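Local structure of GDP-L-fucose synthase (Campylobacter jejuni subsp. jejuni serotype O:2, 7M13) at residues S9-A14 / Y63-A68; I163-N168 / I277-G282; R190-A195 / V298-E303. The protein binds NADPH and makes GDP-D-glycero-L-gluco-heptose for the capsular polysaccharides, as a member of the fucose synthase subfamily of NAD(P)-dependent epimerases and dehydratases. All coordinates share one frame; numbering follows the deposited sequence.

Contact 1 (S9-A14 / Y63-A68); sequences SKIYIA and YVFLTA. With NAP (NADP nicotinamide-adenine-dinucleotide phosphate), chain E.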
loop_
_atom_site.group_PDB
_atom_site.type_symbol
_atom_site.label_atom_id
_atom_site.label_comp_id
_atom_site.label_asym_id
_atom_site.label_seq_id
_atom_site.Cartn_x
_atom_site.Cartn_y
_atom_site.Cartn_z
ATOM N N SER B 9 -7.624 31.086 -9.129
ATOM C CA SER B 9 -7.058 30.096 -8.185
ATOM C C SER B 9 -5.719 29.563 -8.653
ATOM O O SER B 9 -5.519 29.293 -9.850
ATOM C CB SER B 9 -8.002 28.940 -7.993
ATOM O OG SER B 9 -9.222 29.332 -7.402
ATOM N N LYS B 10 -4.792 29.366 -7.716
ATOM C CA LYS B 10 -3.476 28.818 -8.062
ATOM C C LYS B 10 -3.603 27.304 -8.158
ATOM O O LYS B 10 -3.891 26.678 -7.140
ATOM C CB LYS B 10 -2.406 29.236 -7.057
ATOM C CG LYS B 10 -1.012 28.880 -7.538
ATOM C CD LYS B 10 0.067 29.574 -6.732
ATOM C CE LYS B 10 1.452 29.439 -7.299
ATOM N NZ LYS B 10 2.366 30.344 -6.554
ATOM N N ILE B 11 -3.339 26.752 -9.330
ATOM C CA ILE B 11 -3.572 25.324 -9.652
ATOM C C ILE B 11 -2.249 24.694 -10.014
ATOM O O ILE B 11 -1.611 25.123 -10.959
ATOM C CB ILE B 11 -4.570 25.174 -10.815
ATOM C CG1 ILE B 11 -5.885 25.837 -10.441
ATOM C CG2 ILE B 11 -4.720 23.697 -11.196
ATOM C CD1 ILE B 11 -6.866 25.960 -11.598
ATOM N N TYR B 12 -1.852 23.631 -9.296
ATOM C CA TYR B 12 -0.662 22.822 -9.618
ATOM C C TYR B 12 -1.096 21.573 -10.373
ATOM O O TYR B 12 -1.954 20.853 -9.882
ATOM C CB TYR B 12 0.091 22.500 -8.326
ATOM C CG TYR B 12 1.220 21.518 -8.457
ATOM C CD1 TYR B 12 2.137 21.567 -9.496
ATOM C CD2 TYR B 12 1.334 20.478 -7.537
ATOM C CE1 TYR B 12 3.169 20.654 -9.594
ATOM C CE2 TYR B 12 2.376 19.580 -7.617
ATOM C CZ TYR B 12 3.260 19.634 -8.664
ATOM O OH TYR B 12 4.240 18.700 -8.776
ATOM N N ILE B 13 -0.578 21.397 -11.569
ATOM C CA ILE B 13 -0.680 20.133 -12.343
ATOM C C ILE B 13 0.658 19.428 -12.230
ATOM O O ILE B 13 1.621 19.841 -12.871
ATOM C CB ILE B 13 -1.110 20.367 -13.806
ATOM C CG1 ILE B 13 -2.427 21.143 -13.866
ATOM C CG2 ILE B 13 -1.238 19.030 -14.538
ATOM C CD1 ILE B 13 -2.293 22.581 -14.254
ATOM N N ALA B 14 0.718 18.351 -11.453
ATOM C CA ALA B 14 1.926 17.529 -11.306
ATOM C C ALA B 14 2.032 16.647 -12.534
ATOM O O ALA B 14 0.974 16.108 -12.938
ATOM C CB ALA B 14 1.851 16.742 -10.034
ATOM N N TYR B 63 -5.157 24.137 -5.501
ATOM C CA TYR B 63 -5.758 22.944 -6.151
ATOM C C TYR B 63 -4.622 22.169 -6.778
ATOM O O TYR B 63 -3.668 22.741 -7.347
ATOM C CB TYR B 63 -6.804 23.350 -7.201
ATOM C CG TYR B 63 -7.963 24.023 -6.540
ATOM C CD1 TYR B 63 -9.024 23.307 -6.037
ATOM C CD2 TYR B 63 -8.007 25.398 -6.418
ATOM C CE1 TYR B 63 -10.069 23.920 -5.385
ATOM C CE2 TYR B 63 -9.045 26.035 -5.765
ATOM C CZ TYR B 63 -10.083 25.294 -5.240
ATOM O OH TYR B 63 -11.110 25.912 -4.577
ATOM N N VAL B 64 -4.677 20.844 -6.676
ATOM C CA VAL B 64 -3.644 19.946 -7.217
ATOM C C VAL B 64 -4.290 18.876 -8.097
ATOM O O VAL B 64 -5.260 18.199 -7.652
ATOM C CB VAL B 64 -2.863 19.291 -6.063
ATOM C CG1 VAL B 64 -1.874 18.275 -6.598
ATOM C CG2 VAL B 64 -2.150 20.340 -5.194
ATOM N N PHE B 65 -3.783 18.710 -9.312
ATOM C CA PHE B 65 -4.034 17.531 -10.172
ATOM C C PHE B 65 -2.788 16.692 -10.197
ATOM O O PHE B 65 -1.740 17.158 -10.705
ATOM C CB PHE B 65 -4.475 17.943 -11.569
ATOM C CG PHE B 65 -5.769 18.708 -11.632
ATOM C CD1 PHE B 65 -6.969 18.038 -11.812
ATOM C CD2 PHE B 65 -5.796 20.094 -11.649
ATOM C CE1 PHE B 65 -8.173 18.713 -11.882
ATOM C CE2 PHE B 65 -7.003 20.762 -11.735
ATOM C CZ PHE B 65 -8.184 20.074 -11.898
ATOM N N LEU B 66 -2.857 15.501 -9.610
ATOM C CA LEU B 66 -1.664 14.651 -9.465
ATOM C C LEU B 66 -1.633 13.672 -10.628
ATOM O O LEU B 66 -2.287 12.594 -10.516
ATOM C CB LEU B 66 -1.709 13.957 -8.116
ATOM C CG LEU B 66 -0.560 13.015 -7.836
ATOM C CD1 LEU B 66 0.778 13.638 -8.222
ATOM C CD2 LEU B 66 -0.631 12.573 -6.387
ATOM N N THR B 67 -0.927 13.979 -11.705
ATOM C CA THR B 67 -0.888 13.075 -12.881
ATOM C C THR B 67 0.450 12.355 -13.008
ATOM O O THR B 67 0.514 11.410 -13.792
ATOM C CB THR B 67 -1.212 13.775 -14.216
ATOM O OG1 THR B 67 -0.028 14.376 -14.767
ATOM C CG2 THR B 67 -2.315 14.790 -14.081
ATOM N N ALA B 68 1.476 12.758 -12.265
ATOM C CA ALA B 68 2.821 12.206 -12.430
ATOM C C ALA B 68 2.858 10.732 -12.015
ATOM O O ALA B 68 2.264 10.374 -10.991
ATOM C CB ALA B 68 3.778 12.998 -11.605
HETATM P PA NAP E . 2.388 9.985 -18.539
HETATM O O1A NAP E . 3.144 8.695 -18.411
HETATM O O2A NAP E . 2.029 10.438 -19.933
HETATM O O5B NAP E . 3.157 11.184 -17.878
HETATM C C5B NAP E . 3.696 11.070 -16.562
HETATM C C4B NAP E . 4.423 12.347 -16.282
HETATM O O4B NAP E . 4.889 12.278 -14.913
HETATM C C3B NAP E . 5.666 12.588 -17.164
HETATM O O3B NAP E . 5.573 13.869 -17.778
HETATM C C2B NAP E . 6.829 12.444 -16.190
HETATM O O2B NAP E . 7.911 13.339 -16.450
HETATM C C1B NAP E . 6.183 12.842 -14.867
HETATM N N9A NAP E . 6.907 12.296 -13.739
HETATM C C8A NAP E . 7.140 10.988 -13.443
HETATM N N7A NAP E . 7.932 10.808 -12.413
HETATM C C5A NAP E . 8.251 12.087 -12.010
HETATM C C6A NAP E . 9.072 12.567 -10.974
HETATM N N6A NAP E . 9.780 11.783 -10.153
HETATM N N1A NAP E . 9.181 13.909 -10.857
HETATM C C2A NAP E . 8.499 14.696 -11.700
HETATM N N3A NAP E . 7.705 14.351 -12.716
HETATM C C4A NAP E . 7.632 13.017 -12.819
HETATM O O3 NAP E . 1.054 9.877 -17.666
HETATM P PN NAP E . -0.435 9.676 -18.165
HETATM O O1N NAP E . -0.454 8.550 -19.124
HETATM O O2N NAP E . -0.930 11.006 -18.574
HETATM O O5D NAP E . -1.143 9.221 -16.792
HETATM C C5D NAP E . -1.741 10.172 -15.941
HETATM C C4D NAP E . -2.345 9.432 -14.782
HETATM O O4D NAP E . -3.399 8.551 -15.258
HETATM C C3D NAP E . -1.365 8.551 -13.994
HETATM O O3D NAP E . -1.696 8.544 -12.599
HETATM C C2D NAP E . -1.597 7.208 -14.630
HETATM O O2D NAP E . -1.162 6.114 -13.829
HETATM C C1D NAP E . -3.098 7.222 -14.838
HETATM N N1N NAP E . -3.502 6.231 -15.860
HETATM C C2N NAP E . -3.071 6.316 -17.155
HETATM C C3N NAP E . -3.381 5.350 -18.050
HETATM C C7N NAP E . -2.929 5.384 -19.466
HETATM O O7N NAP E . -3.400 4.552 -20.268
HETATM N N7N NAP E . -2.043 6.313 -19.814
HETATM C C4N NAP E . -4.233 4.245 -17.659
HETATM C C5N NAP E . -4.688 4.240 -16.287
HETATM C C6N NAP E . -4.270 5.142 -15.454
HETATM P P2B NAP E . 8.980 13.010 -17.619
HETATM O O1X NAP E . 8.240 13.348 -18.883
HETATM O O2X NAP E . 9.423 11.619 -17.502
HETATM O O3X NAP E . 10.143 13.976 -17.321
#
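Tyr-12 and Val-64 both send a branch anti to the backbone N, CG of the tyrosine (chi1 172°) and CG1 of the valine, so ring and methyl lie side by side and meet at Tyr-12 CD2 and Val-64 CG1, 4.0 Å apart. Ile-11, Ile-13 and Phe-65 instead keep CG1 or CG beside the backbone N, and their side chains share the other face of the sheet. There Ile-11 CG2 touches the in-plane edge of the Phe-65 ring at CE2, 3.8 Å away, while Ile-13 CG1 lies along CD2. Branched and aromatic residues suit such a buried, extended backbone.

The strands run parallel. Tyr-12 N gives a hydrogen bond to Tyr-63 O (2.8 Å) and Tyr-12 O takes one from Phe-65 N (2.9 Å), so Tyr-12 bonds to the residues flanking Val-64, as parallel pairing requires. Ala-14 N then reaches Phe-65 O, nearly along the C=O axis.

Where the strands end, Thr-67 takes over. Its OG1 stands between N and the carbonyl carbon (chi1 85°) and donates to Ala-14 O at 2.7 Å, in the carbonyl plane on a lone pair. Thr-67 N grips the same oxygen from above that plane, at 3.1 Å. This double hold probably steadies the loop beside the cofactor: Ala-68 CA lies 3.2 Å from O4B of NADP, and its small side chain lets the adenosine ribose come close.

In this Rossmann sheet, strand 36-37 flanks 11-14 and strand 105-111 flanks 63-66; helix 80-100 covers Val-64 and Leu-66, and Phe-55 of helix 49-59 meets the Tyr-12 ring.

Contact 2 (I163-N168 / I277-G282); sequences ITLVLN and INIGTG. With NAP (NADP nicotinamide-adenine-dinucleotide phosphate), chain E.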
loop_
_atom_site.group_PDB
_atom_site.type_symbol
_atom_site.label_atom_id
_atom_site.label_comp_id
_atom_site.label_asym_id
_atom_site.label_seq_id
_atom_site.Cartn_x
_atom_site.Cartn_y
_atom_site.Cartn_z
ATOM N N ILE B 163 -9.668 13.413 -3.991
ATOM C CA ILE B 163 -10.575 12.482 -4.713
ATOM C C ILE B 163 -9.757 11.673 -5.711
ATOM O O ILE B 163 -8.945 12.259 -6.441
ATOM C CB ILE B 163 -11.649 13.279 -5.447
ATOM C CG1 ILE B 163 -12.326 14.317 -4.562
ATOM C CG2 ILE B 163 -12.653 12.310 -6.036
ATOM C CD1 ILE B 163 -12.988 13.736 -3.384
ATOM N N THR B 164 -9.975 10.354 -5.763
ATOM C CA THR B 164 -9.303 9.444 -6.708
ATOM C C THR B 164 -10.276 9.088 -7.831
ATOM O O THR B 164 -11.383 8.581 -7.530
ATOM C CB THR B 164 -8.782 8.160 -6.045
ATOM O OG1 THR B 164 -7.782 8.577 -5.092
ATOM C CG2 THR B 164 -8.152 7.211 -7.026
ATOM N N LEU B 165 -9.842 9.280 -9.065
ATOM C CA LEU B 165 -10.556 8.884 -10.280
ATOM C C LEU B 165 -9.765 7.772 -10.950
ATOM O O LEU B 165 -8.554 7.915 -11.131
ATOM C CB LEU B 165 -10.682 10.081 -11.224
ATOM C CG LEU B 165 -11.337 11.328 -10.658
ATOM C CD1 LEU B 165 -11.400 12.441 -11.712
ATOM C CD2 LEU B 165 -12.740 11.023 -10.129
ATOM N N VAL B 166 -10.419 6.681 -11.323
ATOM C CA VAL B 166 -9.737 5.453 -11.784
ATOM C C VAL B 166 -10.128 5.158 -13.229
ATOM O O VAL B 166 -11.324 5.101 -13.502
ATOM C CB VAL B 166 -10.081 4.272 -10.865
ATOM C CG1 VAL B 166 -9.254 3.051 -11.204
ATOM C CG2 VAL B 166 -9.908 4.660 -9.392
ATOM N N LEU B 167 -9.147 4.927 -14.096
ATOM C CA LEU B 167 -9.388 4.635 -15.527
ATOM C C LEU B 167 -8.556 3.439 -15.968
ATOM O O LEU B 167 -7.632 3.007 -15.254
ATOM C CB LEU B 167 -9.064 5.860 -16.385
ATOM C CG LEU B 167 -7.632 6.388 -16.323
ATOM C CD1 LEU B 167 -7.211 6.904 -17.688
ATOM C CD2 LEU B 167 -7.495 7.486 -15.295
ATOM N N ASN B 168 -8.860 2.941 -17.167
ATOM C CA ASN B 168 -8.173 1.772 -17.747
ATOM C C ASN B 168 -7.167 2.137 -18.848
ATOM O O ASN B 168 -6.054 1.636 -18.780
ATOM C CB ASN B 168 -9.209 0.786 -18.283
ATOM C CG ASN B 168 -9.783 -0.035 -17.150
ATOM O OD1 ASN B 168 -9.031 -0.531 -16.310
ATOM N ND2 ASN B 168 -11.092 -0.264 -17.175
ATOM N N ILE B 277 -13.593 6.804 -7.521
ATOM C CA ILE B 277 -14.658 6.858 -8.567
ATOM C C ILE B 277 -14.065 6.373 -9.869
ATOM O O ILE B 277 -13.109 6.971 -10.368
ATOM C CB ILE B 277 -15.170 8.295 -8.752
ATOM C CG1 ILE B 277 -15.405 9.046 -7.441
ATOM C CG2 ILE B 277 -16.391 8.286 -9.641
ATOM C CD1 ILE B 277 -15.642 10.515 -7.643
ATOM N N ASN B 278 -14.716 5.414 -10.494
ATOM C CA ASN B 278 -14.295 4.987 -11.841
ATOM C C ASN B 278 -14.710 6.056 -12.869
ATOM O O ASN B 278 -15.789 6.626 -12.753
ATOM C CB ASN B 278 -14.962 3.688 -12.247
ATOM C CG ASN B 278 -14.534 2.526 -11.403
ATOM O OD1 ASN B 278 -13.443 2.521 -10.817
ATOM N ND2 ASN B 278 -15.400 1.503 -11.379
ATOM N N ILE B 279 -13.855 6.293 -13.846
ATOM C CA ILE B 279 -14.193 7.197 -14.969
ATOM C C ILE B 279 -13.953 6.411 -16.257
ATOM O O ILE B 279 -13.204 5.428 -16.262
ATOM C CB ILE B 279 -13.423 8.530 -14.899
ATOM C CG1 ILE B 279 -11.910 8.374 -14.997
ATOM C CG2 ILE B 279 -13.829 9.301 -13.654
ATOM C CD1 ILE B 279 -11.149 9.673 -15.127
ATOM N N GLY B 280 -14.619 6.829 -17.315
ATOM C CA GLY B 280 -14.593 6.048 -18.554
ATOM C C GLY B 280 -15.813 6.377 -19.382
ATOM O O GLY B 280 -16.576 7.249 -19.027
ATOM N N THR B 281 -15.981 5.645 -20.471
ATOM C CA THR B 281 -17.120 5.854 -21.392
ATOM C C THR B 281 -18.185 4.776 -21.183
ATOM O O THR B 281 -19.265 4.961 -21.724
ATOM C CB THR B 281 -16.640 5.851 -22.848
ATOM O OG1 THR B 281 -16.168 4.541 -23.158
ATOM C CG2 THR B 281 -15.564 6.877 -23.126
ATOM N N GLY B 282 -17.873 3.709 -20.454
ATOM C CA GLY B 282 -18.830 2.654 -20.086
ATOM C C GLY B 282 -18.963 1.617 -21.176
ATOM O O GLY B 282 -19.744 0.674 -21.015
HETATM P PA NAP E . 2.388 9.985 -18.539
HETATM O O1A NAP E . 3.144 8.695 -18.411
HETATM O O2A NAP E . 2.029 10.438 -19.933
HETATM O O5B NAP E . 3.157 11.184 -17.878
HETATM C C5B NAP E . 3.696 11.070 -16.562
HETATM C C4B NAP E . 4.423 12.347 -16.282
HETATM O O4B NAP E . 4.889 12.278 -14.913
HETATM C C3B NAP E . 5.666 12.588 -17.164
HETATM O O3B NAP E . 5.573 13.869 -17.778
HETATM C C2B NAP E . 6.829 12.444 -16.190
HETATM O O2B NAP E . 7.911 13.339 -16.450
HETATM C C1B NAP E . 6.183 12.842 -14.867
HETATM N N9A NAP E . 6.907 12.296 -13.739
HETATM C C8A NAP E . 7.140 10.988 -13.443
HETATM N N7A NAP E . 7.932 10.808 -12.413
HETATM C C5A NAP E . 8.251 12.087 -12.010
HETATM C C6A NAP E . 9.072 12.567 -10.974
HETATM N N6A NAP E . 9.780 11.783 -10.153
HETATM N N1A NAP E . 9.181 13.909 -10.857
HETATM C C2A NAP E . 8.499 14.696 -11.700
HETATM N N3A NAP E . 7.705 14.351 -12.716
HETATM C C4A NAP E . 7.632 13.017 -12.819
HETATM O O3 NAP E . 1.054 9.877 -17.666
HETATM P PN NAP E . -0.435 9.676 -18.165
HETATM O O1N NAP E . -0.454 8.550 -19.124
HETATM O O2N NAP E . -0.930 11.006 -18.574
HETATM O O5D NAP E . -1.143 9.221 -16.792
HETATM C C5D NAP E . -1.741 10.172 -15.941
HETATM C C4D NAP E . -2.345 9.432 -14.782
HETATM O O4D NAP E . -3.399 8.551 -15.258
HETATM C C3D NAP E . -1.365 8.551 -13.994
HETATM O O3D NAP E . -1.696 8.544 -12.599
HETATM C C2D NAP E . -1.597 7.208 -14.630
HETATM O O2D NAP E . -1.162 6.114 -13.829
HETATM C C1D NAP E . -3.098 7.222 -14.838
HETATM N N1N NAP E . -3.502 6.231 -15.860
HETATM C C2N NAP E . -3.071 6.316 -17.155
HETATM C C3N NAP E . -3.381 5.350 -18.050
HETATM C C7N NAP E . -2.929 5.384 -19.466
HETATM O O7N NAP E . -3.400 4.552 -20.268
HETATM N N7N NAP E . -2.043 6.313 -19.814
HETATM C C4N NAP E . -4.233 4.245 -17.659
HETATM C C5N NAP E . -4.688 4.240 -16.287
HETATM C C6N NAP E . -4.270 5.142 -15.454
HETATM P P2B NAP E . 8.980 13.010 -17.619
HETATM O O1X NAP E . 8.240 13.348 -18.883
HETATM O O2X NAP E . 9.423 11.619 -17.502
HETATM O O3X NAP E . 10.143 13.976 -17.321
HETATM O O HOH W 1 -11.826 3.649 -17.842
#
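The nicotinamide ring of NADP has the isopropyl end of Leu-167 over one face, with CG 3.6 Å from C5N, CD1 over the ring centre and CD2 out past the rim beside C6N. At the edge, nearly in the ring plane, Asn-168 O approaches C4N, the carbon that carries the hydride in NADPH, at 3.4 Å. The second flat group, the Asn-278 carboxamide, turns OD1 to Val-166 CB; its polar ends are held elsewhere, OD1 by Tyr-115 OH and ND2 by Asp-320 O, which fixes its rotation in a buried place.

Leu-167 carries CG in the crowded position between N and the carbonyl carbon (chi1 60°). Behind it, Leu-167 CB packs on Ile-279 CG1 at 4.0 Å, so the isoleucine backs the residue that lines the pocket. Further back, Ile-277 CD1 touches both Ile-163 CG2 (3.8 Å) and Leu-165 CD2 (3.9 Å), an apolar cluster of branched chains.

Three backbone hydrogen bonds join the parallel strands: Ile-277 N to Thr-164 O, Val-166 N to Ile-277 O, and Ile-279 N to Val-166 O, the last 2.8 Å long and nearly straight at 171°. Beyond them the chains part, and a water bridges the gap, accepting from Asn-168 N and donating to Ile-279 O.

Strand 162-171 pairs with 105-111 as well as with 277-278; helix 247-260 covers Ile-163, Leu-165, Leu-167 and Ile-279, while helix 138-158 packs on Thr-164.

Contact 3 (R190-A195 / V298-E303); sequences RKFHLA and VGFSGE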
loop_
_atom_site.group_PDB
_atom_site.type_symbol
_atom_site.label_atom_id
_atom_site.label_comp_id
_atom_site.label_asym_id
_atom_site.label_seq_id
_atom_site.Cartn_x
_atom_site.Cartn_y
_atom_site.Cartn_z
ATOM N N ARG B 190 -0.416 4.775 -34.919
ATOM C CA ARG B 190 0.914 4.949 -35.558
ATOM C C ARG B 190 1.222 3.744 -36.444
ATOM O O ARG B 190 1.809 3.958 -37.518
ATOM C CB ARG B 190 2.044 5.148 -34.546
ATOM C CG ARG B 190 3.326 5.652 -35.201
ATOM C CD ARG B 190 4.345 6.179 -34.214
ATOM N NE ARG B 190 5.621 6.482 -34.848
ATOM C CZ ARG B 190 6.726 6.817 -34.192
ATOM N NH1 ARG B 190 7.837 7.074 -34.859
ATOM N NH2 ARG B 190 6.717 6.908 -32.874
ATOM N N LYS B 191 0.847 2.539 -36.023
ATOM C CA LYS B 191 1.099 1.296 -36.805
ATOM C C LYS B 191 0.401 1.395 -38.165
ATOM O O LYS B 191 1.036 1.068 -39.195
ATOM C CB LYS B 191 0.595 0.057 -36.057
ATOM C CG LYS B 191 1.517 -0.471 -34.963
ATOM C CD LYS B 191 1.123 -1.852 -34.442
ATOM C CE LYS B 191 0.990 -2.897 -35.535
ATOM N NZ LYS B 191 0.964 -4.283 -35.000
ATOM N N PHE B 192 -0.863 1.819 -38.198
ATOM C CA PHE B 192 -1.622 1.926 -39.469
ATOM C C PHE B 192 -1.073 3.080 -40.314
ATOM O O PHE B 192 -1.069 2.939 -41.535
ATOM C CB PHE B 192 -3.124 2.056 -39.216
ATOM C CG PHE B 192 -3.786 0.716 -39.057
ATOM C CD1 PHE B 192 -4.180 -0.012 -40.165
ATOM C CD2 PHE B 192 -3.964 0.160 -37.798
ATOM C CE1 PHE B 192 -4.769 -1.259 -40.021
ATOM C CE2 PHE B 192 -4.567 -1.080 -37.656
ATOM C CZ PHE B 192 -4.952 -1.795 -38.766
ATOM N N HIS B 193 -0.643 4.186 -39.697
ATOM C CA HIS B 193 -0.080 5.351 -40.430
ATOM C C HIS B 193 1.176 4.908 -41.192
ATOM O O HIS B 193 1.271 5.194 -42.405
ATOM C CB HIS B 193 0.186 6.522 -39.481
ATOM C CG HIS B 193 0.786 7.699 -40.164
ATOM N ND1 HIS B 193 0.045 8.529 -40.983
ATOM C CD2 HIS B 193 2.049 8.175 -40.171
ATOM C CE1 HIS B 193 0.827 9.482 -41.453
ATOM N NE2 HIS B 193 2.060 9.285 -40.968
ATOM N N LEU B 194 2.093 4.213 -40.523
ATOM C CA LEU B 194 3.357 3.730 -41.139
ATOM C C LEU B 194 3.050 2.667 -42.200
ATOM O O LEU B 194 3.743 2.664 -43.231
ATOM C CB LEU B 194 4.290 3.170 -40.066
ATOM C CG LEU B 194 4.770 4.174 -39.020
ATOM C CD1 LEU B 194 5.837 3.544 -38.149
ATOM C CD2 LEU B 194 5.283 5.447 -39.674
ATOM N N ALA B 195 2.052 1.805 -41.975
ATOM C CA ALA B 195 1.573 0.821 -42.972
ATOM C C ALA B 195 1.153 1.568 -44.241
ATOM O O ALA B 195 1.472 1.090 -45.351
ATOM C CB ALA B 195 0.426 0.006 -42.423
ATOM N N VAL B 298 -7.281 6.163 -40.918
ATOM C CA VAL B 298 -5.932 6.343 -41.532
ATOM C C VAL B 298 -6.060 6.253 -43.056
ATOM O O VAL B 298 -5.282 6.923 -43.756
ATOM C CB VAL B 298 -4.934 5.324 -40.961
ATOM C CG1 VAL B 298 -3.666 5.227 -41.803
ATOM C CG2 VAL B 298 -4.599 5.660 -39.512
ATOM N N GLY B 299 -7.013 5.465 -43.546
ATOM C CA GLY B 299 -7.201 5.226 -44.990
ATOM C C GLY B 299 -6.191 4.226 -45.525
ATOM O O GLY B 299 -5.845 4.321 -46.696
ATOM N N PHE B 300 -5.736 3.274 -44.708
ATOM C CA PHE B 300 -4.859 2.164 -45.152
ATOM C C PHE B 300 -5.680 1.198 -46.014
ATOM O O PHE B 300 -6.813 0.847 -45.609
ATOM C CB PHE B 300 -4.231 1.461 -43.952
ATOM C CG PHE B 300 -3.391 0.257 -44.276
ATOM C CD1 PHE B 300 -2.275 0.361 -45.090
ATOM C CD2 PHE B 300 -3.708 -0.984 -43.753
ATOM C CE1 PHE B 300 -1.489 -0.749 -45.353
ATOM C CE2 PHE B 300 -2.917 -2.093 -44.012
ATOM C CZ PHE B 300 -1.814 -1.976 -44.826
ATOM N N SER B 301 -5.148 0.822 -47.186
ATOM C CA SER B 301 -5.848 -0.007 -48.206
ATOM C C SER B 301 -5.472 -1.481 -48.042
ATOM O O SER B 301 -6.150 -2.332 -48.642
ATOM C CB SER B 301 -5.542 0.475 -49.609
ATOM O OG SER B 301 -4.195 0.190 -49.946
ATOM N N GLY B 302 -4.450 -1.772 -47.237
ATOM C CA GLY B 302 -3.973 -3.136 -46.952
ATOM C C GLY B 302 -4.890 -3.890 -46.000
ATOM O O GLY B 302 -5.997 -3.412 -45.713
ATOM N N GLU B 303 -4.436 -5.047 -45.527
ATOM C CA GLU B 303 -5.243 -6.008 -44.732
ATOM C C GLU B 303 -5.034 -5.762 -43.241
ATOM O O GLU B 303 -3.935 -5.311 -42.824
ATOM C CB GLU B 303 -4.840 -7.440 -45.069
ATOM C CG GLU B 303 -5.101 -7.803 -46.510
ATOM C CD GLU B 303 -4.330 -9.015 -47.003
ATOM O OE1 GLU B 303 -4.507 -9.372 -48.179
ATOM O OE2 GLU B 303 -3.564 -9.607 -46.204
#
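Val-298, the last residue of helix 287-298, points at helix 184-199 and spreads its two methyls over Phe-192. CG1, anti to the backbone N (chi1 165°), rests 3.5 Å from Phe-192 O, and CG2 lies 3.9 Å from Phe-192 CB; a compact branched side chain suits so short a spacing. Val-298 O is taken by Lys-196 NZ, one turn beyond Phe-192 on helix 184-199.

Gly-299 ends the helix with a positive phi of 78°, a conformation glycine adopts easily, and turns the next residue inward.

Phe-300 buries the largest share, closely followed by Phe-192. With CG anti to the backbone N, the Phe-300 ring enters beside Phe-192 and Ala-195, one turn apart on the helix. Ala-195 CB sits over a face of the ring, 3.8 Å from its centroid, in a CH-pi contact; the small methyl lets the ring come close to the helix backbone. The Phe-192 side chain crosses at about a right angle, its CD1 reaching Phe-300 CD2 at 3.7 Å; the ring planes meet obliquely at 68°.

Gly-302 N lies 3.4 Å above the opposite face of the Phe-300 ring, over the centre; a CB here would run into Phe-300 CZ, so glycine suits the place. Glu-303 O meets the ring edge in plane, as the chain enters strand 303-307.

Phe-300 thus packs the loop between helix 287-298 and strand 303-307 onto helix 184-199. Lys-191, on that helix but outside the packing, gives NZ to Phe-225 O and Glu-233 O and probably contributes to substrate binding, in the C-terminal region where this family generally holds the nucleotide sugar.

In the fold
Contacts 1 and 2 belong to the same Rossmann sheet, their centres 18 Å apart, and both touch NADP: contact 1 chiefly at the adenosine ribose, with Thr-67 also near the other ribose, contact 2 at the nicotinamide. Each joins parallel strands through backbone hydrogen bonds and ends in a loop that meets the cofactor. Contact 3 lies about 31 Å from contact 2 and 37 Å from contact 1, centre to centre. Its touching residues are also buried, but with exposed loop residues alongside, and no hydrogen bond crosses it; aromatic and aliphatic packing does the work. Strand 162-171 precedes helix 184-199, so between them the chain passes from the cofactor-binding sheet to the smaller C-terminal region.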